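Local coordinates for aldehyde dehydrogenase family protein (Pseudomonas syringae pv. tomato, PDB 6X9L) that oxidises long-chain aliphatic aldehydes, using NAD+ as the electron acceptor, at residues A[318-323]-A[370-375]; A[37-42]-A[330-335]; A[136-141]-A[483-488]. The protein carries 1 engineered substitution. One frame throughout, in Å; residues are numbered along the deposited sequence.

Interaction 1 (A[318-323]-A[370-375]); sequences IVVGDP and GFYTRP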
loop_
_atom_site.group_PDB
_atom_site.type_symbol
_atom_site.label_atom_id
_atom_site.label_comp_id
_atom_site.label_asym_id
_atom_site.label_seq_id
_atom_site.Cartn_x
_atom_site.Cartn_y
_atom_site.Cartn_z
ATOM N N ILE A 318 11.840 27.134 29.154
ATOM C CA ILE A 318 11.129 27.381 27.906
ATOM C C ILE A 318 10.181 28.558 28.098
ATOM O O ILE A 318 9.355 28.575 29.024
ATOM C CB ILE A 318 10.371 26.131 27.434
ATOM C CG1 ILE A 318 11.182 24.862 27.697
ATOM C CG2 ILE A 318 10.097 26.234 25.949
ATOM C CD1 ILE A 318 10.556 23.619 27.086
ATOM N N VAL A 319 10.320 29.561 27.237
ATOM C CA VAL A 319 9.445 30.726 27.262
ATOM C C VAL A 319 8.163 30.337 26.536
ATOM O O VAL A 319 8.187 30.048 25.335
ATOM C CB VAL A 319 10.110 31.943 26.607
ATOM C CG1 VAL A 319 9.202 33.153 26.665
ATOM C CG2 VAL A 319 11.457 32.227 27.276
ATOM N N VAL A 320 7.055 30.295 27.271
ATOM C CA VAL A 320 5.731 30.042 26.707
ATOM C C VAL A 320 4.961 31.346 26.747
ATOM O O VAL A 320 4.807 31.947 27.812
ATOM C CB VAL A 320 4.969 28.959 27.476
ATOM C CG1 VAL A 320 3.633 28.689 26.796
ATOM C CG2 VAL A 320 5.805 27.691 27.580
ATOM N N GLY A 321 4.470 31.788 25.605
ATOM C CA GLY A 321 3.660 32.983 25.645
ATOM C C GLY A 321 3.120 33.374 24.296
ATOM O O GLY A 321 2.896 32.516 23.432
ATOM N N ASP A 322 2.929 34.680 24.121
ATOM C CA ASP A 322 2.289 35.231 22.942
ATOM C C ASP A 322 3.089 34.909 21.683
ATOM O O ASP A 322 4.254 35.320 21.574
ATOM C CB ASP A 322 2.141 36.731 23.121
ATOM C CG ASP A 322 1.604 37.418 21.884
ATOM O OD1 ASP A 322 0.983 36.737 21.032
ATOM O OD2 ASP A 322 1.819 38.643 21.773
ATOM N N PRO A 323 2.507 34.201 20.711
ATOM C CA PRO A 323 3.258 33.875 19.487
ATOM C C PRO A 323 3.656 35.101 18.677
ATOM O O PRO A 323 4.504 34.990 17.783
ATOM C CB PRO A 323 2.290 32.983 18.700
ATOM C CG PRO A 323 1.109 32.746 19.600
ATOM C CD PRO A 323 1.087 33.836 20.609
ATOM N N GLY A 370 -6.284 31.940 26.103
ATOM C CA GLY A 370 -5.472 31.178 25.175
ATOM C C GLY A 370 -5.142 29.784 25.702
ATOM O O GLY A 370 -4.991 29.558 26.911
ATOM N N PHE A 371 -5.009 28.833 24.778
ATOM C CA PHE A 371 -4.869 27.420 25.142
ATOM C C PHE A 371 -3.466 27.064 25.580
ATOM O O PHE A 371 -2.922 26.026 25.206
ATOM C CB PHE A 371 -5.328 26.555 23.974
ATOM C CG PHE A 371 -6.751 26.829 23.592
ATOM C CD1 PHE A 371 -7.759 26.764 24.561
ATOM C CD2 PHE A 371 -7.074 27.245 22.315
ATOM C CE1 PHE A 371 -9.064 27.062 24.247
ATOM C CE2 PHE A 371 -8.380 27.549 21.997
ATOM C CZ PHE A 371 -9.376 27.458 22.970
ATOM N N TYR A 372 -2.890 27.917 26.415
ATOM C CA TYR A 372 -1.510 27.759 26.838
ATOM C C TYR A 372 -1.397 26.603 27.825
ATOM O O TYR A 372 -2.076 26.597 28.857
ATOM C CB TYR A 372 -1.034 29.067 27.457
ATOM C CG TYR A 372 -0.922 30.203 26.462
ATOM C CD1 TYR A 372 0.228 30.372 25.693
ATOM C CD2 TYR A 372 -1.964 31.105 26.283
ATOM C CE1 TYR A 372 0.339 31.404 24.783
ATOM C CE2 TYR A 372 -1.861 32.136 25.386
ATOM C CZ TYR A 372 -0.709 32.277 24.637
ATOM O OH TYR A 372 -0.613 33.297 23.738
ATOM N N THR A 373 -0.536 25.638 27.525
ATOM C CA THR A 373 -0.416 24.416 28.313
ATOM C C THR A 373 0.985 24.323 28.913
ATOM O O THR A 373 1.971 24.682 28.272
ATOM C CB THR A 373 -0.726 23.184 27.436
ATOM O OG1 THR A 373 -2.125 23.158 27.115
ATOM C CG2 THR A 373 -0.372 21.899 28.143
ATOM N N ARG A 374 1.084 23.862 30.135
ATOM C CA ARG A 374 2.391 23.845 30.792
ATOM C C ARG A 374 3.243 22.697 30.255
ATOM O O ARG A 374 2.742 21.582 30.115
ATOM C CB ARG A 374 2.223 23.704 32.294
ATOM C CG ARG A 374 1.305 24.754 32.894
ATOM C CD ARG A 374 0.799 24.345 34.274
ATOM N NE ARG A 374 1.859 24.165 35.255
ATOM C CZ ARG A 374 1.685 23.526 36.408
ATOM N NH1 ARG A 374 0.500 23.002 36.677
ATOM N NH2 ARG A 374 2.681 23.397 37.284
ATOM N N PRO A 375 4.518 22.932 29.938
ATOM C CA PRO A 375 5.416 21.825 29.561
ATOM C C PRO A 375 5.573 20.847 30.712
ATOM O O PRO A 375 6.010 21.220 31.800
ATOM C CB PRO A 375 6.734 22.539 29.244
ATOM C CG PRO A 375 6.325 23.926 28.867
ATOM C CD PRO A 375 5.173 24.241 29.770
#
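Three kinds of contact join 318-323, in the loop between helices 304-316 and 336-351, to 370-375, in the connection between antiparallel strands 355-358 and 376-379: apolar packing, a carbonyl at a ring edge, and contacts round a phenol hydroxyl. The first is carried by V320, which uses its two methyls on different neighbours. With CG1 anti to the backbone N (chi1 -177°), V320 CG1 sits beside Y372 CD1 at 4.0 Å, while CG2, anti to the carbonyl carbon, meets P375 CG, also at 4.0 Å. V320 and Y372 pass alongside each other in opposite senses; V320 and P375 meet tip to tip. P375 also touches F284 of helix 272-284, away from the annotated sites of substrate and cofactor.

The carbonyl contact belongs to G321. Its O lies in the plane of the Y372 ring, at the edge, 3.1 Å from Y372 CE1, so it faces the rim rather than the pi cloud. Y372 is placed for this by chi1 of -68°, which sets CG anti to its own carbonyl carbon and beside its N. H367 meets the same ring, with the two planes inclined.

Farther out, Y372 OH rests against carbon: D322 CA is 3.6 Å from it, and P323 CD is equally near, the proline crossing the tyrosine obliquely. The CB of D322 is directed away from 370-375, and its OD1 accepts from Q324 N.

Backbone bonding goes to third parties: V319 and G321 pair with L330, and F371 pairs with P39. The two segments share no hydrogen bond and are held by shape: one V320 methyl at the edge of the Y372 ring, the other against the P375 ring, and P323 CD at the phenol oxygen. G321 O, set in the ring plane at that edge, would at most gain a weak attraction from the C-H rim.

Interaction 2 (A[37-42]-A[330-335]); sequences VNPATE and LGPIAN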
loop_
_atom_site.group_PDB
_atom_site.type_symbol
_atom_site.label_atom_id
_atom_site.label_comp_id
_atom_site.label_asym_id
_atom_site.label_seq_id
_atom_site.Cartn_x
_atom_site.Cartn_y
_atom_site.Cartn_z
ATOM N N VAL A 37 -10.569 29.834 14.831
ATOM C CA VAL A 37 -10.258 30.419 16.134
ATOM C C VAL A 37 -8.753 30.572 16.271
ATOM O O VAL A 37 -7.993 29.624 16.024
ATOM C CB VAL A 37 -10.825 29.575 17.293
ATOM C CG1 VAL A 37 -10.452 30.186 18.641
ATOM C CG2 VAL A 37 -12.335 29.460 17.168
ATOM N N ASN A 38 -8.325 31.765 16.668
ATOM C CA ASN A 38 -6.948 31.988 17.096
ATOM C C ASN A 38 -6.723 31.313 18.443
ATOM O O ASN A 38 -7.345 31.709 19.436
ATOM C CB ASN A 38 -6.658 33.483 17.204
ATOM C CG ASN A 38 -5.246 33.774 17.669
ATOM O OD1 ASN A 38 -4.550 32.903 18.217
ATOM N ND2 ASN A 38 -4.803 35.004 17.443
ATOM N N PRO A 39 -5.831 30.327 18.541
ATOM C CA PRO A 39 -5.650 29.649 19.828
ATOM C C PRO A 39 -5.056 30.541 20.887
ATOM O O PRO A 39 -5.236 30.252 22.076
ATOM C CB PRO A 39 -4.705 28.488 19.489
ATOM C CG PRO A 39 -4.010 28.887 18.196
ATOM C CD PRO A 39 -4.702 30.098 17.628
ATOM N N ALA A 40 -4.343 31.601 20.495
ATOM C CA ALA A 40 -3.671 32.464 21.467
ATOM C C ALA A 40 -4.637 33.397 22.175
ATOM O O ALA A 40 -4.353 33.839 23.292
ATOM C CB ALA A 40 -2.584 33.296 20.792
ATOM N N THR A 41 -5.768 33.706 21.549
ATOM C CA THR A 41 -6.769 34.581 22.147
ATOM C C THR A 41 -8.154 33.971 22.244
ATOM O O THR A 41 -9.021 34.569 22.886
ATOM C CB THR A 41 -6.892 35.884 21.355
ATOM O OG1 THR A 41 -7.333 35.567 20.030
ATOM C CG2 THR A 41 -5.542 36.611 21.295
ATOM N N GLU A 42 -8.396 32.814 21.633
ATOM C CA GLU A 42 -9.710 32.173 21.644
ATOM C C GLU A 42 -10.778 32.985 20.911
ATOM O O GLU A 42 -11.959 32.785 21.153
ATOM C CB GLU A 42 -10.192 31.888 23.070
ATOM C CG GLU A 42 -9.470 30.743 23.751
ATOM C CD GLU A 42 -9.847 30.605 25.212
ATOM O OE1 GLU A 42 -10.874 29.960 25.506
ATOM O OE2 GLU A 42 -9.122 31.157 26.067
ATOM N N LEU A 330 7.457 28.646 22.793
ATOM C CA LEU A 330 6.260 27.851 22.546
ATOM C C LEU A 330 5.037 28.740 22.672
ATOM O O LEU A 330 4.946 29.556 23.602
ATOM C CB LEU A 330 6.161 26.683 23.512
ATOM C CG LEU A 330 7.337 25.701 23.501
ATOM C CD1 LEU A 330 7.025 24.461 24.369
ATOM C CD2 LEU A 330 7.696 25.308 22.081
ATOM N N GLY A 331 4.125 28.604 21.710
ATOM C CA GLY A 331 2.831 29.240 21.751
ATOM C C GLY A 331 1.836 28.341 22.461
ATOM O O GLY A 331 2.217 27.468 23.240
ATOM N N PRO A 332 0.545 28.541 22.228
ATOM C CA PRO A 332 -0.457 27.690 22.872
ATOM C C PRO A 332 -0.657 26.387 22.104
ATOM O O PRO A 332 -0.193 26.208 20.969
ATOM C CB PRO A 332 -1.720 28.552 22.843
ATOM C CG PRO A 332 -1.537 29.444 21.651
ATOM C CD PRO A 332 -0.057 29.696 21.538
ATOM N N ILE A 333 -1.338 25.447 22.769
ATOM C CA ILE A 333 -1.894 24.326 22.040
ATOM C C ILE A 333 -2.746 24.910 20.924
ATOM O O ILE A 333 -3.278 26.022 21.046
ATOM C CB ILE A 333 -2.699 23.409 22.972
ATOM C CG1 ILE A 333 -1.730 22.665 23.875
ATOM C CG2 ILE A 333 -3.522 22.384 22.178
ATOM C CD1 ILE A 333 -0.827 21.738 23.095
ATOM N N ALA A 334 -2.839 24.181 19.809
ATOM C CA ALA A 334 -3.350 24.741 18.559
ATOM C C ALA A 334 -4.847 25.064 18.578
ATOM O O ALA A 334 -5.288 25.904 17.780
ATOM C CB ALA A 334 -3.059 23.770 17.419
ATOM N N ASN A 335 -5.634 24.419 19.447
ATOM C CA ASN A 335 -7.082 24.617 19.454
ATOM C C ASN A 335 -7.720 23.996 20.701
ATOM O O ASN A 335 -7.127 23.154 21.394
ATOM C CB ASN A 335 -7.742 24.051 18.186
ATOM C CG ASN A 335 -7.316 22.609 17.856
ATOM O OD1 ASN A 335 -7.743 21.658 18.513
ATOM N ND2 ASN A 335 -6.504 22.450 16.800
HETATM O O HOH W 1 -7.959 27.620 17.827
#
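Two turning backbones come together here, with P39 and N335 closest to each other (CA to CA 5.2 Å) and A40 next to P332. After V37 the chain folds into an Asx turn at N38: N38 OD1 accepts from A40 N at 2.6 Å, the donor standing above the plane of the side-chain carbonyl. The carbonyl O of N38 then takes E42 N, at 2.7 Å, and closes the bend. Facing it, 330-335 is irregular, and N335 is the N-cap of helix 336-351, its OD1 bonded to Q338 N.

P39 supplies the main side-chain contact. Its CB comes up to two successive peptide oxygens, I333 O and A334 O, each 3.2 Å away, while its CG leans on the second of them. P332 answers from the other segment: P332 CG packs 3.7 Å from A40 CA and also approaches A40 CB and P39 CB. One water ties the backbones together, donating to V37 O at 2.7 Å and more loosely to A334 O.

The contact fastens the turn after strand 33-38 to the lead-in of helix 336-351. A334 N is held by Q289 OE1, and the A334 side chain touches both M104, at the end of helix 93-104, and W158, a residue that binds NAD+.

Interaction 3 (A[136-141]-A[483-488]); sequences QTVEGG and VGFAPA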
loop_
_atom_site.group_PDB
_atom_site.type_symbol
_atom_site.label_atom_id
_atom_site.label_comp_id
_atom_site.label_asym_id
_atom_site.label_seq_id
_atom_site.Cartn_x
_atom_site.Cartn_y
_atom_site.Cartn_z
ATOM N N GLN A 136 11.209 5.359 -17.614
ATOM C CA GLN A 136 11.285 4.090 -18.315
ATOM C C GLN A 136 12.644 3.443 -18.094
ATOM O O GLN A 136 13.669 4.125 -18.016
ATOM C CB GLN A 136 11.054 4.266 -19.805
ATOM C CG GLN A 136 11.191 2.990 -20.588
ATOM C CD GLN A 136 11.143 3.243 -22.062
ATOM O OE1 GLN A 136 10.180 2.872 -22.746
ATOM N NE2 GLN A 136 12.185 3.888 -22.577
ATOM N N THR A 137 12.634 2.115 -18.010
ATOM C CA THR A 137 13.822 1.282 -17.843
ATOM C C THR A 137 13.658 0.060 -18.732
ATOM O O THR A 137 12.543 -0.445 -18.895
ATOM C CB THR A 137 13.999 0.846 -16.386
ATOM O OG1 THR A 137 14.187 2.001 -15.576
ATOM C CG2 THR A 137 15.191 -0.062 -16.225
ATOM N N VAL A 138 14.753 -0.418 -19.306
ATOM C CA VAL A 138 14.692 -1.522 -20.249
ATOM C C VAL A 138 15.632 -2.609 -19.746
ATOM O O VAL A 138 16.848 -2.398 -19.665
ATOM C CB VAL A 138 15.042 -1.068 -21.671
ATOM C CG1 VAL A 138 14.988 -2.224 -22.638
ATOM C CG2 VAL A 138 14.080 0.052 -22.092
ATOM N N GLU A 139 15.063 -3.765 -19.382
ATOM C CA GLU A 139 15.791 -4.880 -18.786
ATOM C C GLU A 139 16.049 -6.010 -19.769
ATOM O O GLU A 139 16.478 -7.088 -19.350
ATOM C CB GLU A 139 15.033 -5.447 -17.584
ATOM C CG GLU A 139 13.765 -6.239 -17.968
ATOM C CD GLU A 139 13.278 -7.219 -16.879
ATOM O OE1 GLU A 139 13.752 -8.381 -16.856
ATOM O OE2 GLU A 139 12.409 -6.833 -16.055
ATOM N N GLY A 140 15.790 -5.802 -21.057
ATOM C CA GLY A 140 15.928 -6.860 -22.036
ATOM C C GLY A 140 14.905 -6.708 -23.143
ATOM O O GLY A 140 15.000 -5.770 -23.942
ATOM N N GLY A 141 13.936 -7.627 -23.211
ATOM C CA GLY A 141 12.720 -7.457 -23.976
ATOM C C GLY A 141 11.569 -6.891 -23.174
ATOM O O GLY A 141 10.465 -6.751 -23.706
ATOM N N VAL A 483 6.141 -6.413 -21.442
ATOM C CA VAL A 483 6.864 -7.614 -21.849
ATOM C C VAL A 483 6.773 -7.758 -23.365
ATOM O O VAL A 483 5.742 -7.444 -23.973
ATOM C CB VAL A 483 6.308 -8.864 -21.133
ATOM C CG1 VAL A 483 7.338 -9.982 -21.160
ATOM C CG2 VAL A 483 5.891 -8.547 -19.687
ATOM N N GLY A 484 7.852 -8.234 -23.989
ATOM C CA GLY A 484 7.926 -8.196 -25.435
ATOM C C GLY A 484 8.206 -6.822 -26.007
ATOM O O GLY A 484 7.948 -6.584 -27.189
ATOM N N PHE A 485 8.702 -5.900 -25.180
ATOM C CA PHE A 485 9.086 -4.568 -25.645
ATOM C C PHE A 485 10.117 -4.654 -26.760
ATOM O O PHE A 485 10.023 -3.932 -27.756
ATOM C CB PHE A 485 9.621 -3.770 -24.453
ATOM C CG PHE A 485 9.929 -2.337 -24.742
ATOM C CD1 PHE A 485 8.924 -1.393 -24.781
ATOM C CD2 PHE A 485 11.243 -1.917 -24.899
ATOM C CE1 PHE A 485 9.215 -0.061 -25.011
ATOM C CE2 PHE A 485 11.540 -0.593 -25.128
ATOM C CZ PHE A 485 10.525 0.340 -25.188
ATOM N N ALA A 486 11.115 -5.528 -26.606
ATOM C CA ALA A 486 12.012 -5.912 -27.695
ATOM C C ALA A 486 11.805 -7.384 -28.024
ATOM O O ALA A 486 11.966 -8.235 -27.137
ATOM C CB ALA A 486 13.467 -5.651 -27.316
ATOM N N PRO A 487 11.437 -7.733 -29.258
ATOM C CA PRO A 487 11.255 -9.153 -29.608
ATOM C C PRO A 487 12.475 -9.990 -29.241
ATOM O O PRO A 487 13.604 -9.498 -29.217
ATOM C CB PRO A 487 11.039 -9.122 -31.127
ATOM C CG PRO A 487 10.510 -7.746 -31.406
ATOM C CD PRO A 487 11.113 -6.828 -30.373
ATOM N N ALA A 488 12.235 -11.273 -28.973
ATOM C CA ALA A 488 13.261 -12.188 -28.488
ATOM C C ALA A 488 13.970 -12.884 -29.652
ATOM O O ALA A 488 13.609 -12.724 -30.819
ATOM C CB ALA A 488 12.648 -13.214 -27.530
#
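The hairpin formed by strand 136-138 and the antiparallel strand 143-155 meets the chain just after strand 477-483, which pairs with 143-155 in the same sheet; this projecting arm is consistent with the oligomerisation element of the aldehyde dehydrogenase fold. G141, F485 and A486 bury the most surface here.

G141 contributes backbone alone. Its carbonyl O points into the turn that follows V483 and accepts from two consecutive amides. F485 N approaches nearly along the C=O axis, but its N-H is bent well off line (116° at the hydrogen). A486 N, 3.2 Å from G141 O, gives a straighter bond and stands above the carbonyl plane. The two donors together tie G141, in the hairpin loop, to the other segment, A486 N by the straighter N-H.

F485 has CG anti to its backbone N (chi1 -174°), which carries the ring toward strand 136-138, to V138 and Q136. Its CE2 lies 4.0 Å from V138 CG2, the two side chains crossing at about a right angle, and the end of Q136 reaches the tip of the ring. The same ring makes a cation-pi contact with R432 of the second subunit, whose sheet continues this one: V483 pairs in a parallel ladder with a strand of that chain. F485 therefore belongs both to the hairpin packing and to the dimer interface.

A486 packs on R432 of the second subunit too, and toward the hairpin it offers its methyl to the glycine pair: A486 CB lies 3.7 Å from G140 O and 3.9 Å from G141 CA.

Overall arrangement
Interactions 1 and 2 are neighbours, their centres about 9 Å apart, and share elements: the loop between helices 304-316 and 336-351 supplies one segment to each. They join directly through F371 and I333, whose backbones probably bond, and through E42, whose carboxylate accepts from G370. Interaction 2 is buried and lies near the NAD site; interaction 1 is partly buried. In interaction 1 a valine, two prolines and a tyrosine do the packing; in interaction 2 proline carbons lie against backbone oxygens and each other, with one water bridging. Interaction 3 is a surface contact on the opposite side of the chain's centre, where direct backbone hydrogen bonds link the segments and the second subunit takes part.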